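Local coordinates for chromosome-partitioning protein ParB (Caulobacter vibrioides NA1000, PDB 6S6H) that binds the centromeric parS DNA site and takes part in chromosome partition, localising to both cell poles before division, at residues A79-A84 with R103-L108. Numbering follows the deposited sequence.
With nucleotides of chain D; nucleotides of chain C.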
loop_
_atom_site.group_PDB
_atom_site.type_symbol
_atom_site.label_atom_id
_atom_site.label_comp_id
_atom_site.label_asym_id
_atom_site.label_seq_id
_atom_site.Cartn_x
_atom_site.Cartn_y
_atom_site.Cartn_z
ATOM N N ALA B 79 2.211 4.147 -11.873
ATOM C CA ALA B 79 1.966 5.504 -12.417
ATOM C C ALA B 79 3.116 6.445 -12.038
ATOM O O ALA B 79 3.638 7.137 -12.941
ATOM C CB ALA B 79 0.644 6.023 -11.912
ATOM N N ARG B 80 3.488 6.476 -10.755
ATOM C CA ARG B 80 4.574 7.341 -10.216
ATOM C C ARG B 80 5.903 6.984 -10.898
ATOM O O ARG B 80 6.654 7.914 -11.253
ATOM C CB ARG B 80 4.672 7.166 -8.700
ATOM C CG ARG B 80 5.609 8.144 -8.009
ATOM C CD ARG B 80 5.825 7.726 -6.568
ATOM N NE ARG B 80 6.565 6.474 -6.483
ATOM C CZ ARG B 80 6.538 5.624 -5.456
ATOM N NH1 ARG B 80 5.783 5.865 -4.396
ATOM N NH2 ARG B 80 7.264 4.520 -5.504
ATOM N N ALA B 81 6.163 5.687 -11.097
ATOM C CA ALA B 81 7.422 5.146 -11.665
ATOM C C ALA B 81 7.647 5.655 -13.097
ATOM O O ALA B 81 8.815 5.688 -13.509
ATOM C CB ALA B 81 7.405 3.635 -11.612
ATOM N N ILE B 82 6.585 6.036 -13.817
ATOM C CA ILE B 82 6.642 6.479 -15.246
ATOM C C ILE B 82 6.279 7.967 -15.370
ATOM O O ILE B 82 6.163 8.441 -16.524
ATOM C CB ILE B 82 5.724 5.603 -16.124
ATOM C CG1 ILE B 82 4.244 5.754 -15.757
ATOM C CG2 ILE B 82 6.171 4.153 -16.081
ATOM C CD1 ILE B 82 3.301 5.106 -16.746
ATOM N N ALA B 83 6.115 8.679 -14.246
ATOM C CA ALA B 83 5.583 10.067 -14.187
ATOM C C ALA B 83 6.548 11.057 -14.856
ATOM O O ALA B 83 6.058 12.022 -15.473
ATOM C CB ALA B 83 5.310 10.463 -12.754
ATOM N N ALA B 84 7.863 10.829 -14.730
ATOM C CA ALA B 84 8.940 11.702 -15.255
ATOM C C ALA B 84 9.538 11.106 -16.535
ATOM O O ALA B 84 10.712 11.391 -16.815
ATOM C CB ALA B 84 10.001 11.890 -14.197
ATOM N N ARG B 103 8.522 -2.890 -9.461
ATOM C CA ARG B 103 10.001 -3.060 -9.488
ATOM C C ARG B 103 10.474 -3.161 -10.946
ATOM O O ARG B 103 11.427 -2.444 -11.315
ATOM C CB ARG B 103 10.415 -4.286 -8.663
ATOM C CG ARG B 103 11.519 -4.004 -7.656
ATOM C CD ARG B 103 10.991 -3.478 -6.334
ATOM N NE ARG B 103 10.311 -2.195 -6.475
ATOM C CZ ARG B 103 9.277 -1.790 -5.738
ATOM N NH1 ARG B 103 8.769 -2.568 -4.796
ATOM N NH2 ARG B 103 8.737 -0.603 -5.954
ATOM N N GLU B 104 9.825 -4.012 -11.746
ATOM C CA GLU B 104 10.129 -4.193 -13.192
ATOM C C GLU B 104 9.866 -2.876 -13.931
ATOM O O GLU B 104 10.661 -2.532 -14.827
ATOM C CB GLU B 104 9.304 -5.343 -13.776
ATOM C CG GLU B 104 9.815 -6.716 -13.370
ATOM C CD GLU B 104 8.938 -7.886 -13.779
ATOM O OE1 GLU B 104 7.705 -7.711 -13.814
ATOM O OE2 GLU B 104 9.491 -8.972 -14.064
ATOM N N THR B 105 8.797 -2.166 -13.558
ATOM C CA THR B 105 8.393 -0.867 -14.157
ATOM C C THR B 105 9.480 0.183 -13.890
ATOM O O THR B 105 9.802 0.939 -14.819
ATOM C CB THR B 105 7.015 -0.433 -13.639
ATOM O OG1 THR B 105 6.087 -1.462 -13.981
ATOM C CG2 THR B 105 6.551 0.890 -14.208
ATOM N N GLU B 106 10.018 0.228 -12.667
ATOM C CA GLU B 106 11.135 1.131 -12.271
ATOM C C GLU B 106 12.356 0.858 -13.159
ATOM O O GLU B 106 13.016 1.836 -13.558
ATOM C CB GLU B 106 11.472 0.947 -10.789
ATOM C CG GLU B 106 10.438 1.569 -9.868
ATOM C CD GLU B 106 10.459 1.086 -8.428
ATOM O OE1 GLU B 106 11.359 0.294 -8.071
ATOM O OE2 GLU B 106 9.569 1.507 -7.665
ATOM N N ALA B 107 12.636 -0.416 -13.457
ATOM C CA ALA B 107 13.754 -0.863 -14.324
ATOM C C ALA B 107 13.535 -0.347 -15.749
ATOM O O ALA B 107 14.501 0.162 -16.348
ATOM C CB ALA B 107 13.882 -2.366 -14.283
ATOM N N LEU B 108 12.306 -0.463 -16.259
ATOM C CA LEU B 108 11.918 0.013 -17.614
ATOM C C LEU B 108 12.186 1.519 -17.717
ATOM O O LEU B 108 12.761 1.943 -18.740
ATOM C CB LEU B 108 10.440 -0.313 -17.850
ATOM C CG LEU B 108 9.866 0.089 -19.207
ATOM C CD1 LEU B 108 10.641 -0.554 -20.346
ATOM C CD2 LEU B 108 8.393 -0.281 -19.290
ATOM P P DC D 8 18.253 0.405 -4.861
ATOM O OP1 DC D 8 19.654 0.128 -4.465
ATOM O OP2 DC D 8 17.675 -0.281 -6.048
ATOM O "O5'" DC D 8 17.328 0.152 -3.585
ATOM C "C5'" DC D 8 17.656 0.796 -2.340
ATOM C "C4'" DC D 8 16.606 0.515 -1.290
ATOM O "O4'" DC D 8 15.350 1.142 -1.646
ATOM C "C3'" DC D 8 16.276 -0.963 -1.067
ATOM O "O3'" DC D 8 15.993 -1.145 0.323
ATOM C "C2'" DC D 8 15.001 -1.153 -1.865
ATOM C "C1'" DC D 8 14.316 0.171 -1.575
ATOM N N1 DC D 8 13.234 0.594 -2.480
ATOM C C2 DC D 8 12.171 1.333 -1.948
ATOM O O2 DC D 8 12.163 1.583 -0.732
ATOM N N3 DC D 8 11.179 1.749 -2.767
ATOM C C4 DC D 8 11.225 1.462 -4.070
ATOM N N4 DC D 8 10.224 1.893 -4.840
ATOM C C5 DC D 8 12.299 0.717 -4.640
ATOM C C6 DC D 8 13.276 0.313 -3.818
ATOM P P DG C 13 0.155 4.263 1.137
ATOM O OP1 DG C 13 -0.854 4.210 2.227
ATOM O OP2 DG C 13 -0.128 5.036 -0.102
ATOM O "O5'" DG C 13 1.523 4.772 1.772
ATOM C "C5'" DG C 13 1.995 4.196 3.003
ATOM C "C4'" DG C 13 3.467 4.481 3.191
ATOM O "O4'" DG C 13 4.225 3.946 2.082
ATOM C "C3'" DG C 13 3.839 5.964 3.294
ATOM O "O3'" DG C 13 4.523 6.111 4.545
ATOM C "C2'" DG C 13 4.674 6.222 2.046
ATOM C "C1'" DG C 13 5.265 4.855 1.770
ATOM N N9 DG C 13 5.700 4.577 0.403
ATOM C C8 DG C 13 5.006 4.825 -0.756
ATOM N N7 DG C 13 5.632 4.415 -1.826
ATOM C C5 DG C 13 6.801 3.843 -1.343
ATOM C C6 DG C 13 7.880 3.227 -2.034
ATOM O O6 DG C 13 8.021 3.058 -3.252
ATOM N N1 DG C 13 8.863 2.783 -1.156
ATOM C C2 DG C 13 8.820 2.918 0.211
ATOM N N2 DG C 13 9.868 2.429 0.886
ATOM N N3 DG C 13 7.819 3.484 0.867
ATOM C C4 DG C 13 6.852 3.923 0.034
ATOM P P DG C 11 3.134 -4.847 -7.905
ATOM O OP1 DG C 11 2.346 -4.841 -9.166
ATOM O OP2 DG C 11 4.597 -4.583 -7.964
ATOM O "O5'" DG C 11 2.528 -3.831 -6.836
ATOM C "C5'" DG C 11 1.142 -3.871 -6.474
ATOM C "C4'" DG C 11 0.898 -2.992 -5.270
ATOM O "O4'" DG C 11 1.843 -3.318 -4.222
ATOM C "C3'" DG C 11 1.049 -1.489 -5.515
ATOM O "O3'" DG C 11 0.038 -0.810 -4.755
ATOM C "C2'" DG C 11 2.476 -1.212 -5.074
ATOM C "C1'" DG C 11 2.683 -2.206 -3.942
ATOM N N9 DG C 11 4.047 -2.704 -3.813
ATOM C C8 DG C 11 4.885 -3.105 -4.825
ATOM N N7 DG C 11 6.043 -3.527 -4.394
ATOM C C5 DG C 11 5.965 -3.393 -3.014
ATOM C C6 DG C 11 6.925 -3.675 -2.009
ATOM O O6 DG C 11 8.070 -4.122 -2.139
ATOM N N1 DG C 11 6.433 -3.391 -0.739
ATOM C C2 DG C 11 5.182 -2.895 -0.469
ATOM N N2 DG C 11 4.894 -2.687 0.823
ATOM N N3 DG C 11 4.280 -2.621 -1.399
ATOM C C4 DG C 11 4.736 -2.892 -2.640
HETATM O O HOH W 1 7.591 3.459 -8.033
#
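The edge of the R80 guanidinium has E106 OE2, DG13 of chain C O6 and DC8 of chain D N4 near its plane. R80 NH1 donates to DG13 of chain C N7 (3.0 Å, 163°) and R80 NH2 to O6 of the same base (2.8 Å). R80 NH2 stays 4.4 Å from E106 OE2, too far for a salt bridge; a water accepts from the former and donates to the latter. E106 OE2 also accepts from DC8 of chain D N4 (2.9 Å), so R80 and E106 read one G-C pair. The R103 guanidinium has DC8 of chain D C4 over one face and E106 CD at its edge; R103 NE to E106 OE1 (3.1 Å) and R103 NH2 to E106 OE2 (2.8 Å) form a side-on salt bridge, in the guanidinium plane but above the carboxylate plane, while R103 NH1 comes 2.9 Å from DG11 of chain C N7. Behind the polar layer, A81 CB packs against T105 CG2 (3.9 Å). With T105 OG1 beside the backbone N (chi1 -59°) and hydrogen-bonded to S101 O, CG2 is anti to that N and meets I82 CG2. Arginine-guanine pairing at N7 and O6 is classic major-groove recognition, here by the ParB helix-turn-helix domain on parS.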